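Probable adenylyl-sulfate kinase (Aeropyrum pernix, PDB 2YVU) probably catalyses the ATP-dependent 3'-phosphorylation of adenosine 5'-phosphosulfate to 3'-phosphoadenylyl sulfate, a step of sulfate activation. Local coordinates at residues A[14-19]-A[115-120]; A[32-37]-A[87-92]; A[159-164]-A[175-180]. All coordinates share one frame; numbering follows the deposited sequence.

Contact 1 (A[14-19]-A[115-120]); sequences IVVWLT and LEIYVK
Leu18 and Ile117 turn the same way from their backbones: CG of Leu18 (chi1 -52°) and CG1 of Ile117 (chi1 -49°) both stand anti to the carbonyl carbon. The two side chains lie side by side and point the same way, Leu18 CD2 being 3.7 Å from Ile117 CB. They belong to neighbouring parallel strands in the central sheet of a P-loop NTPase fold. Five backbone hydrogen bonds alternate across the pair and set the register, Val16 opposite Leu115 and Leu18 opposite Ile117. The shortest include Trp17 N to Leu115 O at 2.9 Å; the straightest is Thr19 N to Ile117 O, with 174° at the hydrogen.

On the face of Leu18 and Ile117, CG1 of Val16 meets CG1 of Ile117 at 3.8 Å, and helix 170-184 closes over them through Leu177, Leu180 and Val181. The other face, carrying Trp17, Thr19 and Glu116, is partly covered by helix 97-109. Here Glu116 makes salt bridges with Arg100 and Arg104, Thr19 OG1 bonds Tyr153 OH, and Trp17 NE1 bonds Ser94 OG, whose residue is the predicted phosphoserine intermediate. Methyl CG2 of Thr19 approaches Glu116 CG at 4.1 Å. At the C-terminal end Thr19 O accepts from Val119 N at 3.0 Å and also lies in the plane of the Tyr118 ring, at its edge, 3.6 Å from CD1.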
ATOM      1  N   ILE A  14      -3.268 -12.124   8.044  1.00 27.91           N
ATOM      2  CA  ILE A  14      -3.869 -12.883   6.943  1.00 29.73           C
ATOM      3  C   ILE A  14      -4.542 -11.891   6.011  1.00 26.86           C
ATOM      4  O   ILE A  14      -4.697 -10.729   6.359  1.00 25.85           O
ATOM      5  CB  ILE A  14      -4.980 -13.858   7.437  1.00 31.02           C
ATOM      6  CG1 ILE A  14      -6.091 -13.065   8.131  1.00 30.24           C
ATOM      7  CG2 ILE A  14      -4.393 -14.908   8.392  1.00 32.68           C
ATOM      8  CD1 ILE A  14      -7.274 -13.926   8.572  1.00 37.00           C
ATOM      9  N   VAL A  15      -4.936 -12.353   4.831  1.00 28.09           N
ATOM     10  CA  VAL A  15      -5.629 -11.504   3.863  1.00 25.09           C
ATOM     11  C   VAL A  15      -6.982 -12.148   3.596  1.00 29.31           C
ATOM     12  O   VAL A  15      -7.063 -13.289   3.125  1.00 27.50           O
ATOM     13  CB  VAL A  15      -4.855 -11.386   2.497  1.00 21.01           C
ATOM     14  CG1 VAL A  15      -5.660 -10.479   1.500  1.00 21.19           C
ATOM     15  CG2 VAL A  15      -3.494 -10.797   2.725  1.00 22.64           C
ATOM     16  N   VAL A  16      -8.045 -11.439   3.952  1.00 25.42           N
ATOM     17  CA  VAL A  16      -9.384 -11.927   3.714  1.00 27.36           C
ATOM     18  C   VAL A  16      -9.833 -11.146   2.484  1.00 28.66           C
ATOM     19  O   VAL A  16      -9.949  -9.913   2.529  1.00 30.38           O
ATOM     20  CB  VAL A  16     -10.322 -11.618   4.904  1.00 19.81           C
ATOM     21  CG1 VAL A  16     -11.713 -12.132   4.593  1.00 22.85           C
ATOM     22  CG2 VAL A  16      -9.769 -12.212   6.168  1.00 27.27           C
ATOM     23  N   TRP A  17     -10.063 -11.864   1.389  1.00 26.56           N
ATOM     24  CA  TRP A  17     -10.454 -11.259   0.121  1.00 22.80           C
ATOM     25  C   TRP A  17     -11.923 -11.465  -0.229  1.00 31.37           C
ATOM     26  O   TRP A  17     -12.322 -12.559  -0.670  1.00 26.20           O
ATOM     27  CB  TRP A  17      -9.572 -11.818  -0.994  1.00 22.16           C
ATOM     28  CG  TRP A  17      -9.686 -11.071  -2.288  1.00 19.62           C
ATOM     29  CD1 TRP A  17     -10.613 -11.274  -3.283  1.00 27.06           C
ATOM     30  CD2 TRP A  17      -8.923  -9.928  -2.680  1.00 21.73           C
ATOM     31  NE1 TRP A  17     -10.472 -10.317  -4.267  1.00 24.33           N
ATOM     32  CE2 TRP A  17      -9.450  -9.473  -3.917  1.00 24.61           C
ATOM     33  CE3 TRP A  17      -7.843  -9.234  -2.105  1.00 22.00           C
ATOM     34  CZ2 TRP A  17      -8.947  -8.354  -4.574  1.00 23.63           C
ATOM     35  CZ3 TRP A  17      -7.346  -8.127  -2.762  1.00 23.68           C
ATOM     36  CH2 TRP A  17      -7.898  -7.694  -3.987  1.00 22.66           C
ATOM     37  N   LEU A  18     -12.749 -10.428  -0.047  1.00 21.67           N
ATOM     38  CA  LEU A  18     -14.158 -10.615  -0.364  1.00 25.53           C
ATOM     39  C   LEU A  18     -14.391 -10.374  -1.851  1.00 31.72           C
ATOM     40  O   LEU A  18     -14.037  -9.322  -2.383  1.00 28.33           O
ATOM     41  CB  LEU A  18     -15.018  -9.666   0.462  1.00 25.22           C
ATOM     42  CG  LEU A  18     -14.774  -9.670   1.981  1.00 38.30           C
ATOM     43  CD1 LEU A  18     -15.391  -8.424   2.593  1.00 39.63           C
ATOM     44  CD2 LEU A  18     -15.357 -10.911   2.612  1.00 25.07           C
ATOM     45  N   THR A  19     -14.985 -11.344  -2.533  1.00 29.92           N
ATOM     46  CA  THR A  19     -15.256 -11.164  -3.947  1.00 29.61           C
ATOM     47  C   THR A  19     -16.749 -11.394  -4.190  1.00 32.62           C
ATOM     48  O   THR A  19     -17.367 -12.302  -3.613  1.00 28.30           O
ATOM     49  CB  THR A  19     -14.398 -12.130  -4.826  1.00 30.06           C
ATOM     50  OG1 THR A  19     -14.765 -11.988  -6.201  1.00 30.14           O
ATOM     51  CG2 THR A  19     -14.612 -13.574  -4.408  1.00 26.42           C
ATOM     52  N   LEU A 115      -7.638 -15.995   2.256  1.00 23.06           N
ATOM     53  CA  LEU A 115      -8.993 -16.536   2.301  1.00 27.79           C
ATOM     54  C   LEU A 115      -9.927 -15.866   1.303  1.00 27.88           C
ATOM     55  O   LEU A 115     -10.349 -14.726   1.497  1.00 30.59           O
ATOM     56  CB  LEU A 115      -9.581 -16.385   3.713  1.00 21.17           C
ATOM     57  CG  LEU A 115      -8.720 -16.967   4.832  1.00 38.31           C
ATOM     58  CD1 LEU A 115      -9.308 -16.645   6.200  1.00 36.47           C
ATOM     59  CD2 LEU A 115      -8.611 -18.452   4.618  1.00 33.56           C
ATOM     60  N   GLU A 116     -10.252 -16.581   0.237  1.00 28.17           N
ATOM     61  CA  GLU A 116     -11.145 -16.060  -0.785  1.00 28.36           C
ATOM     62  C   GLU A 116     -12.582 -16.345  -0.351  1.00 29.34           C
ATOM     63  O   GLU A 116     -13.029 -17.497  -0.305  1.00 28.12           O
ATOM     64  CB  GLU A 116     -10.826 -16.714  -2.122  1.00 25.79           C
ATOM     65  CG  GLU A 116     -11.653 -16.222  -3.290  1.00 29.54           C
ATOM     66  CD  GLU A 116     -11.031 -16.627  -4.622  1.00 33.26           C
ATOM     67  OE1 GLU A 116     -10.235 -17.579  -4.640  1.00 34.88           O
ATOM     68  OE2 GLU A 116     -11.333 -15.997  -5.650  1.00 28.24           O
ATOM     69  N   ILE A 117     -13.288 -15.278  -0.015  1.00 22.79           N
ATOM     70  CA  ILE A 117     -14.660 -15.355   0.470  1.00 24.81           C
ATOM     71  C   ILE A 117     -15.654 -14.925  -0.598  1.00 27.37           C
ATOM     72  O   ILE A 117     -15.679 -13.755  -1.019  1.00 24.86           O
ATOM     73  CB  ILE A 117     -14.842 -14.425   1.689  1.00 27.14           C
ATOM     74  CG1 ILE A 117     -13.707 -14.676   2.688  1.00 25.33           C
ATOM     75  CG2 ILE A 117     -16.277 -14.556   2.256  1.00 19.70           C
ATOM     76  CD1 ILE A 117     -13.628 -16.122   3.246  1.00 22.00           C
ATOM     77  N   TYR A 118     -16.495 -15.857  -1.019  1.00 28.21           N
ATOM     78  CA  TYR A 118     -17.488 -15.535  -2.032  1.00 27.68           C
ATOM     79  C   TYR A 118     -18.782 -15.019  -1.410  1.00 28.09           C
ATOM     80  O   TYR A 118     -19.512 -15.764  -0.747  1.00 28.04           O
ATOM     81  CB  TYR A 118     -17.754 -16.764  -2.918  1.00 25.60           C
ATOM     82  CG  TYR A 118     -18.808 -16.564  -4.001  1.00 29.64           C
ATOM     83  CD1 TYR A 118     -18.980 -15.331  -4.630  1.00 35.86           C
ATOM     84  CD2 TYR A 118     -19.592 -17.627  -4.433  1.00 32.71           C
ATOM     85  CE1 TYR A 118     -19.914 -15.161  -5.675  1.00 33.00           C
ATOM     86  CE2 TYR A 118     -20.522 -17.470  -5.475  1.00 31.69           C
ATOM     87  CZ  TYR A 118     -20.677 -16.235  -6.087  1.00 33.87           C
ATOM     88  OH  TYR A 118     -21.612 -16.081  -7.100  1.00 37.59           O
ATOM     89  N   VAL A 119     -19.043 -13.729  -1.625  1.00 26.54           N
ATOM     90  CA  VAL A 119     -20.244 -13.056  -1.152  1.00 26.01           C
ATOM     91  C   VAL A 119     -21.217 -13.232  -2.323  1.00 26.80           C
ATOM     92  O   VAL A 119     -21.150 -12.531  -3.336  1.00 26.46           O
ATOM     93  CB  VAL A 119     -19.949 -11.571  -0.867  1.00 32.64           C
ATOM     94  CG1 VAL A 119     -21.197 -10.874  -0.302  1.00 27.54           C
ATOM     95  CG2 VAL A 119     -18.781 -11.473   0.114  1.00 26.56           C
ATOM     96  N   LYS A 120     -22.125 -14.180  -2.149  1.00 27.95           N
ATOM     97  CA  LYS A 120     -23.055 -14.593  -3.189  1.00 30.20           C
ATOM     98  C   LYS A 120     -24.414 -13.922  -3.264  1.00 29.61           C
ATOM     99  O   LYS A 120     -25.200 -13.951  -2.306  1.00 32.72           O
ATOM    100  CB  LYS A 120     -23.213 -16.113  -3.082  1.00 25.22           C
ATOM    101  CG  LYS A 120     -24.213 -16.744  -4.027  1.00 31.77           C
ATOM    102  CD  LYS A 120     -24.128 -18.261  -3.888  1.00 34.02           C
ATOM    103  CE  LYS A 120     -25.043 -18.971  -4.877  1.00 47.86           C
ATOM    104  NZ  LYS A 120     -26.478 -18.619  -4.643  1.00 52.92           N
TER

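Contact 2 (A[32-37]-A[87-92]); sequences RLADLL and IVICSF
Leu36 N donates to Arg32 O at 3.1 Å, and in the next pair Leu37 N reaches Leu33 O at 3.2 Å. The second of these helical bonds joins residues one turn apart, Leu33 and Leu37, whose CB atoms are both directed at strand 87-91. No hydrogen bond crosses the interface; the evidence for it is entirely apolar.

Ile89 carries most of the contact through one methyl. Its CG1 stands anti to the carbonyl carbon (chi1 -58°), and CD1 beyond it reaches the helix surface, 3.8 Å from Leu33 CD2. The same methyl rests 3.8 Å from Ala34 CA and 3.9 Å from Ala34 CB, a close approach to the helix backbone consistent with the small side chain of Ala34. Leu37 CD1 lies 4.2 Å from Ile89 CD1, the two side chains crossing obliquely. That leucine methyl also reaches Ile87 CG2 at 4.1 Å, here with the side chains at about a right angle.

All five touching residues are buried. Val44 and Val46 of the adjacent strand 44-48 extend the apolar layer, while Leu177 of helix 170-184 flanks Leu33. With helix and strand directions at 168°, this is the helix following the P-loop laid nearly antiparallel on a strand of the parallel sheet, an arrangement typical of P-loop NTPases.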
ATOM      1  N   ARG A  32     -18.060  -4.753   9.385  1.00 27.52           N
ATOM      2  CA  ARG A  32     -18.581  -5.347  10.600  1.00 32.39           C
ATOM      3  C   ARG A  32     -17.583  -6.365  11.112  1.00 29.29           C
ATOM      4  O   ARG A  32     -17.336  -6.445  12.322  1.00 30.89           O
ATOM      5  CB  ARG A  32     -19.957  -5.954  10.323  1.00 37.37           C
ATOM      6  CG  ARG A  32     -20.959  -4.840   9.988  1.00 41.73           C
ATOM      7  CD  ARG A  32     -22.302  -5.311   9.472  1.00 45.72           C
ATOM      8  NE  ARG A  32     -23.053  -6.098  10.439  1.00 53.03           N
ATOM      9  CZ  ARG A  32     -24.314  -5.844  10.789  1.00 55.13           C
ATOM     10  NH1 ARG A  32     -24.963  -4.816  10.258  1.00 53.53           N
ATOM     11  NH2 ARG A  32     -24.935  -6.638  11.649  1.00 49.94           N
ATOM     12  N   LEU A  33     -16.967  -7.121  10.205  1.00 29.14           N
ATOM     13  CA  LEU A  33     -15.971  -8.074  10.653  1.00 28.08           C
ATOM     14  C   LEU A  33     -14.796  -7.310  11.259  1.00 27.83           C
ATOM     15  O   LEU A  33     -14.267  -7.676  12.305  1.00 27.49           O
ATOM     16  CB  LEU A  33     -15.475  -8.948   9.500  1.00 24.01           C
ATOM     17  CG  LEU A  33     -14.285  -9.836   9.895  1.00 25.49           C
ATOM     18  CD1 LEU A  33     -14.705 -10.873  10.902  1.00 33.06           C
ATOM     19  CD2 LEU A  33     -13.706 -10.516   8.653  1.00 25.58           C
ATOM     20  N   ALA A  34     -14.394  -6.235  10.597  1.00 31.46           N
ATOM     21  CA  ALA A  34     -13.270  -5.444  11.072  1.00 31.75           C
ATOM     22  C   ALA A  34     -13.556  -4.878  12.464  1.00 30.69           C
ATOM     23  O   ALA A  34     -12.685  -4.877  13.341  1.00 25.39           O
ATOM     24  CB  ALA A  34     -12.983  -4.316  10.080  1.00 30.57           C
ATOM     25  N   ASP A  35     -14.773  -4.395  12.669  1.00 33.52           N
ATOM     26  CA  ASP A  35     -15.133  -3.845  13.977  1.00 37.97           C
ATOM     27  C   ASP A  35     -14.964  -4.915  15.068  1.00 39.32           C
ATOM     28  O   ASP A  35     -14.425  -4.640  16.138  1.00 34.79           O
ATOM     29  CB  ASP A  35     -16.580  -3.344  13.960  1.00 42.29           C
ATOM     30  CG  ASP A  35     -16.899  -2.461  15.147  1.00 53.13           C
ATOM     31  OD1 ASP A  35     -16.127  -1.508  15.382  1.00 56.80           O
ATOM     32  OD2 ASP A  35     -17.913  -2.708  15.843  1.00 59.25           O
ATOM     33  N   LEU A  36     -15.416  -6.139  14.789  1.00 38.98           N
ATOM     34  CA  LEU A  36     -15.305  -7.240  15.750  1.00 37.85           C
ATOM     35  C   LEU A  36     -13.872  -7.561  16.178  1.00 38.53           C
ATOM     36  O   LEU A  36     -13.575  -7.719  17.367  1.00 41.86           O
ATOM     37  CB  LEU A  36     -15.923  -8.516  15.167  1.00 40.26           C
ATOM     38  CG  LEU A  36     -17.439  -8.631  14.940  1.00 45.14           C
ATOM     39  CD1 LEU A  36     -17.751 -10.012  14.345  1.00 44.16           C
ATOM     40  CD2 LEU A  36     -18.199  -8.450  16.248  1.00 44.11           C
ATOM     41  N   LEU A  37     -12.987  -7.685  15.201  1.00 34.88           N
ATOM     42  CA  LEU A  37     -11.598  -8.010  15.470  1.00 32.99           C
ATOM     43  C   LEU A  37     -10.845  -6.877  16.153  1.00 30.70           C
ATOM     44  O   LEU A  37     -10.021  -7.120  17.021  1.00 34.32           O
ATOM     45  CB  LEU A  37     -10.900  -8.388  14.164  1.00 24.82           C
ATOM     46  CG  LEU A  37     -11.522  -9.591  13.474  1.00 25.02           C
ATOM     47  CD1 LEU A  37     -11.057  -9.638  12.035  1.00 26.57           C
ATOM     48  CD2 LEU A  37     -11.131 -10.881  14.232  1.00 24.11           C
ATOM     49  N   ILE A  87      -4.278  -8.038  10.035  1.00 26.51           N
ATOM     50  CA  ILE A  87      -5.348  -8.803   9.412  1.00 25.07           C
ATOM     51  C   ILE A  87      -5.887  -7.855   8.344  1.00 24.72           C
ATOM     52  O   ILE A  87      -6.450  -6.806   8.668  1.00 22.32           O
ATOM     53  CB  ILE A  87      -6.464  -9.145  10.429  1.00 24.56           C
ATOM     54  CG1 ILE A  87      -5.926 -10.147  11.475  1.00 25.13           C
ATOM     55  CG2 ILE A  87      -7.683  -9.730   9.685  1.00 22.47           C
ATOM     56  CD1 ILE A  87      -6.923 -10.488  12.597  1.00 28.34           C
ATOM     57  N   VAL A  88      -5.701  -8.210   7.076  1.00 21.51           N
ATOM     58  CA  VAL A  88      -6.135  -7.334   5.994  1.00 23.49           C
ATOM     59  C   VAL A  88      -7.412  -7.815   5.366  1.00 26.75           C
ATOM     60  O   VAL A  88      -7.442  -8.887   4.767  1.00 25.40           O
ATOM     61  CB  VAL A  88      -5.084  -7.258   4.904  1.00 19.22           C
ATOM     62  CG1 VAL A  88      -5.426  -6.100   3.904  1.00 18.68           C
ATOM     63  CG2 VAL A  88      -3.718  -7.069   5.548  1.00 19.10           C
ATOM     64  N   ILE A  89      -8.474  -7.038   5.523  1.00 21.81           N
ATOM     65  CA  ILE A  89      -9.758  -7.419   4.941  1.00 23.04           C
ATOM     66  C   ILE A  89      -9.957  -6.610   3.662  1.00 25.44           C
ATOM     67  O   ILE A  89      -9.993  -5.369   3.683  1.00 24.88           O
ATOM     68  CB  ILE A  89     -10.899  -7.180   5.951  1.00 26.64           C
ATOM     69  CG1 ILE A  89     -10.622  -8.000   7.226  1.00 23.79           C
ATOM     70  CG2 ILE A  89     -12.242  -7.609   5.355  1.00 26.14           C
ATOM     71  CD1 ILE A  89     -11.402  -7.506   8.454  1.00 26.38           C
ATOM     72  N   CYS A  90     -10.059  -7.314   2.538  1.00 25.29           N
ATOM     73  CA  CYS A  90     -10.202  -6.648   1.248  1.00 22.81           C
ATOM     74  C   CYS A  90     -11.563  -6.808   0.583  1.00 24.10           C
ATOM     75  O   CYS A  90     -12.119  -7.903   0.542  1.00 26.06           O
ATOM     76  CB  CYS A  90      -9.134  -7.155   0.275  1.00 21.48           C
ATOM     77  SG  CYS A  90      -7.460  -6.858   0.756  1.00 25.65           S
ATOM     78  N   SER A  91     -12.076  -5.710   0.039  1.00 20.06           N
ATOM     79  CA  SER A  91     -13.358  -5.715  -0.653  1.00 24.19           C
ATOM     80  C   SER A  91     -13.192  -4.957  -1.953  1.00 29.64           C
ATOM     81  O   SER A  91     -13.225  -3.717  -1.981  1.00 29.57           O
ATOM     82  CB  SER A  91     -14.442  -5.027   0.170  1.00 27.79           C
ATOM     83  OG  SER A  91     -15.633  -5.026  -0.593  1.00 33.37           O
ATOM     84  N   PHE A  92     -13.008  -5.693  -3.038  1.00 31.26           N
ATOM     85  CA  PHE A  92     -12.799  -5.044  -4.314  1.00 36.23           C
ATOM     86  C   PHE A  92     -13.618  -5.611  -5.449  1.00 41.70           C
ATOM     87  O   PHE A  92     -14.220  -6.672  -5.327  1.00 43.29           O
ATOM     88  CB  PHE A  92     -11.321  -5.125  -4.701  1.00 34.33           C
ATOM     89  CG  PHE A  92     -10.443  -4.245  -3.886  1.00 33.24           C
ATOM     90  CD1 PHE A  92      -9.834  -4.728  -2.736  1.00 23.74           C
ATOM     91  CD2 PHE A  92     -10.267  -2.908  -4.240  1.00 27.59           C
ATOM     92  CE1 PHE A  92      -9.052  -3.892  -1.938  1.00 25.32           C
ATOM     93  CE2 PHE A  92      -9.486  -2.059  -3.448  1.00 32.67           C
ATOM     94  CZ  PHE A  92      -8.875  -2.553  -2.294  1.00 28.51           C
TER

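Contact 3 (A[159-164]-A[175-180]); sequences PQLVLD and SYLYSL
Strand 161-164 and helix segment 175-180 run nearly antiparallel, at 168°, with axes 9.4 Å apart at closest approach, and Leu161 and Leu177 have the nearest CA atoms, 7.6 Å apart. This is the last beta-alpha unit of the P-loop kinase fold: the strand at one border of the parallel sheet leads by a short connection into the C-terminal helix, which folds back over it. Strand and helix meet through side chains, without a hydrogen bond between the two segments.

Leu161 is central. Its CB points toward the helix, CG stands anti to the backbone N (chi1 -162°), and the two methyls beyond divide the work. CD1 approaches the Tyr176 ring obliquely, 3.6 Å from CE2, whereas CD2 presses on the helix backbone, 3.7 Å from Leu177 CA. Nearer the strand backbone, Leu161 CB meets Leu180 CD1 at 4.0 Å, a methyl that also lies close to Gln160 O.

Leu163 makes the next contacts. Its CD2 comes to the edge of the Tyr176 ring, near the ring plane, at 3.7 Å from CD2 of the tyrosine. Its other methyl, CD1, meets Leu177 CG at 4.1 Å, the two leucines crossing at about a right angle. Val162 O also lies at the edge of the Tyr176 ring. Ile117 of strand 114-120 and Ile29 of helix 26-39 continue this apolar layer inward, while Tyr176 itself lies at the exposed margin of the contact.

Within the helix, Ser175 O is gripped twice by Ser179, through N and through OG, from opposite faces of the carbonyl plane; the hydroxyl bond, Ser179 OG to Ser175 O, measures 3.2 Å.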
ATOM      1  N   PRO A 159     -13.665 -21.404  -3.211  1.00 34.73           N
ATOM      2  CA  PRO A 159     -13.521 -20.342  -2.212  1.00 30.96           C
ATOM      3  C   PRO A 159     -13.315 -20.933  -0.827  1.00 32.51           C
ATOM      4  O   PRO A 159     -13.652 -22.079  -0.579  1.00 28.00           O
ATOM      5  CB  PRO A 159     -14.841 -19.612  -2.312  1.00 23.85           C
ATOM      6  CG  PRO A 159     -15.784 -20.745  -2.537  1.00 30.19           C
ATOM      7  CD  PRO A 159     -15.073 -21.545  -3.614  1.00 26.14           C
ATOM      8  N   GLN A 160     -12.761 -20.164   0.088  1.00 30.22           N
ATOM      9  CA  GLN A 160     -12.586 -20.718   1.412  1.00 31.12           C
ATOM     10  C   GLN A 160     -13.903 -20.643   2.168  1.00 30.70           C
ATOM     11  O   GLN A 160     -14.071 -21.279   3.214  1.00 26.35           O
ATOM     12  CB  GLN A 160     -11.473 -19.989   2.151  1.00 31.00           C
ATOM     13  CG  GLN A 160     -10.077 -20.468   1.780  1.00 26.31           C
ATOM     14  CD  GLN A 160      -9.769 -20.417   0.278  1.00 35.80           C
ATOM     15  OE1 GLN A 160      -9.681 -21.449  -0.379  1.00 30.99           O
ATOM     16  NE2 GLN A 160      -9.586 -19.220  -0.257  1.00 23.54           N
ATOM     17  N   LEU A 161     -14.866 -19.897   1.630  1.00 24.50           N
ATOM     18  CA  LEU A 161     -16.151 -19.806   2.312  1.00 24.70           C
ATOM     19  C   LEU A 161     -17.137 -19.099   1.396  1.00 23.72           C
ATOM     20  O   LEU A 161     -16.744 -18.245   0.615  1.00 24.57           O
ATOM     21  CB  LEU A 161     -15.989 -19.004   3.619  1.00 27.27           C
ATOM     22  CG  LEU A 161     -17.058 -19.096   4.712  1.00 31.55           C
ATOM     23  CD1 LEU A 161     -16.930 -20.466   5.371  1.00 26.47           C
ATOM     24  CD2 LEU A 161     -16.866 -17.997   5.779  1.00 30.54           C
ATOM     25  N   VAL A 162     -18.411 -19.439   1.516  1.00 22.10           N
ATOM     26  CA  VAL A 162     -19.465 -18.821   0.713  1.00 29.53           C
ATOM     27  C   VAL A 162     -20.446 -18.138   1.647  1.00 30.07           C
ATOM     28  O   VAL A 162     -20.935 -18.748   2.594  1.00 30.94           O
ATOM     29  CB  VAL A 162     -20.257 -19.863  -0.106  1.00 29.66           C
ATOM     30  CG1 VAL A 162     -21.409 -19.178  -0.851  1.00 26.70           C
ATOM     31  CG2 VAL A 162     -19.324 -20.571  -1.078  1.00 32.51           C
ATOM     32  N   LEU A 163     -20.716 -16.861   1.410  1.00 27.07           N
ATOM     33  CA  LEU A 163     -21.675 -16.146   2.254  1.00 28.90           C
ATOM     34  C   LEU A 163     -22.895 -15.853   1.379  1.00 28.82           C
ATOM     35  O   LEU A 163     -22.861 -14.975   0.502  1.00 30.91           O
ATOM     36  CB  LEU A 163     -21.062 -14.838   2.809  1.00 23.52           C
ATOM     37  CG  LEU A 163     -19.823 -14.996   3.718  1.00 25.22           C
ATOM     38  CD1 LEU A 163     -19.412 -13.633   4.222  1.00 22.63           C
ATOM     39  CD2 LEU A 163     -20.101 -15.931   4.906  1.00 23.98           C
ATOM     40  N   ASP A 164     -23.970 -16.609   1.599  1.00 27.92           N
ATOM     41  CA  ASP A 164     -25.184 -16.421   0.811  1.00 31.10           C
ATOM     42  C   ASP A 164     -25.965 -15.238   1.363  1.00 34.10           C
ATOM     43  O   ASP A 164     -26.626 -15.354   2.401  1.00 34.70           O
ATOM     44  CB  ASP A 164     -26.062 -17.675   0.858  1.00 34.06           C
ATOM     45  CG  ASP A 164     -27.186 -17.628  -0.177  1.00 40.67           C
ATOM     46  OD1 ASP A 164     -27.740 -16.534  -0.410  1.00 43.74           O
ATOM     47  OD2 ASP A 164     -27.521 -18.682  -0.756  1.00 47.67           O
ATOM     48  N   SER A 175     -20.839 -13.431  11.352  1.00 27.27           N
ATOM     49  CA  SER A 175     -20.517 -14.403  12.374  1.00 33.24           C
ATOM     50  C   SER A 175     -19.885 -15.651  11.775  1.00 28.56           C
ATOM     51  O   SER A 175     -18.990 -16.241  12.363  1.00 32.61           O
ATOM     52  CB  SER A 175     -21.807 -14.778  13.122  1.00 37.55           C
ATOM     53  OG  SER A 175     -21.571 -15.778  14.083  1.00 48.93           O
ATOM     54  N   TYR A 176     -20.350 -16.047  10.597  1.00 28.70           N
ATOM     55  CA  TYR A 176     -19.816 -17.238   9.942  1.00 28.25           C
ATOM     56  C   TYR A 176     -18.394 -16.977   9.466  1.00 30.24           C
ATOM     57  O   TYR A 176     -17.533 -17.846   9.586  1.00 27.87           O
ATOM     58  CB  TYR A 176     -20.734 -17.622   8.771  1.00 30.17           C
ATOM     59  CG  TYR A 176     -20.512 -18.987   8.127  1.00 34.47           C
ATOM     60  CD1 TYR A 176     -20.342 -20.142   8.900  1.00 27.96           C
ATOM     61  CD2 TYR A 176     -20.548 -19.128   6.737  1.00 34.06           C
ATOM     62  CE1 TYR A 176     -20.221 -21.397   8.307  1.00 29.28           C
ATOM     63  CE2 TYR A 176     -20.425 -20.382   6.125  1.00 35.99           C
ATOM     64  CZ  TYR A 176     -20.263 -21.513   6.919  1.00 36.92           C
ATOM     65  OH  TYR A 176     -20.137 -22.747   6.311  1.00 34.90           O
ATOM     66  N   LEU A 177     -18.147 -15.776   8.935  1.00 27.90           N
ATOM     67  CA  LEU A 177     -16.814 -15.391   8.429  1.00 26.60           C
ATOM     68  C   LEU A 177     -15.845 -15.237   9.591  1.00 26.88           C
ATOM     69  O   LEU A 177     -14.675 -15.599   9.504  1.00 28.64           O
ATOM     70  CB  LEU A 177     -16.884 -14.042   7.677  1.00 27.54           C
ATOM     71  CG  LEU A 177     -16.003 -13.735   6.440  1.00 35.49           C
ATOM     72  CD1 LEU A 177     -15.718 -12.237   6.356  1.00 23.59           C
ATOM     73  CD2 LEU A 177     -14.719 -14.506   6.462  1.00 29.23           C
ATOM     74  N   TYR A 178     -16.351 -14.661  10.674  1.00 26.62           N
ATOM     75  CA  TYR A 178     -15.561 -14.459  11.875  1.00 27.30           C
ATOM     76  C   TYR A 178     -15.051 -15.789  12.418  1.00 27.30           C
ATOM     77  O   TYR A 178     -13.924 -15.860  12.884  1.00 32.05           O
ATOM     78  CB  TYR A 178     -16.408 -13.730  12.928  1.00 22.67           C
ATOM     79  CG  TYR A 178     -15.787 -13.687  14.316  1.00 34.18           C
ATOM     80  CD1 TYR A 178     -15.836 -14.802  15.158  1.00 32.93           C
ATOM     81  CD2 TYR A 178     -15.162 -12.530  14.790  1.00 36.19           C
ATOM     82  CE1 TYR A 178     -15.283 -14.769  16.429  1.00 39.60           C
ATOM     83  CE2 TYR A 178     -14.599 -12.485  16.071  1.00 37.91           C
ATOM     84  CZ  TYR A 178     -14.667 -13.609  16.879  1.00 40.40           C
ATOM     85  OH  TYR A 178     -14.123 -13.586  18.131  1.00 38.70           O
ATOM     86  N   SER A 179     -15.864 -16.844  12.356  1.00 31.34           N
ATOM     87  CA  SER A 179     -15.431 -18.155  12.865  1.00 29.34           C
ATOM     88  C   SER A 179     -14.281 -18.730  12.047  1.00 32.43           C
ATOM     89  O   SER A 179     -13.357 -19.326  12.608  1.00 29.41           O
ATOM     90  CB  SER A 179     -16.595 -19.148  12.869  1.00 36.16           C
ATOM     91  OG  SER A 179     -17.589 -18.767  13.806  1.00 39.25           O
ATOM     92  N   LEU A 180     -14.333 -18.551  10.724  1.00 29.67           N
ATOM     93  CA  LEU A 180     -13.272 -19.039   9.830  1.00 31.36           C
ATOM     94  C   LEU A 180     -11.993 -18.246  10.147  1.00 31.36           C
ATOM     95  O   LEU A 180     -10.914 -18.821  10.335  1.00 29.66           O
ATOM     96  CB  LEU A 180     -13.654 -18.819   8.347  1.00 33.53           C
ATOM     97  CG  LEU A 180     -13.055 -19.660   7.191  1.00 44.61           C
ATOM     98  CD1 LEU A 180     -12.790 -18.772   5.955  1.00 32.92           C
ATOM     99  CD2 LEU A 180     -11.770 -20.321   7.616  1.00 41.71           C
TER

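How the contacts relate
From the N terminus, strand 14-19 leads through the P-loop, the probable ATP-binding loop, into helix 26-39, and contact 2 is the first to close, when residues 87-92 return to pack against that helix. Contact 1 closes next, with 115-120, so the span of contact 2 falls wholly within that of contact 1. Contact 3 follows in series, using the last strand and helix. Contact 1 joins the middle of the sheet; contact 2 attaches a helix to strand 87-91, next to 14-19, and contact 3 one to 161-164, next to 114-120. Those helices meet over the same face: Leu33 CD2 lies 3.5 Å from Leu177 CD1, tying contact 2 to contact 3.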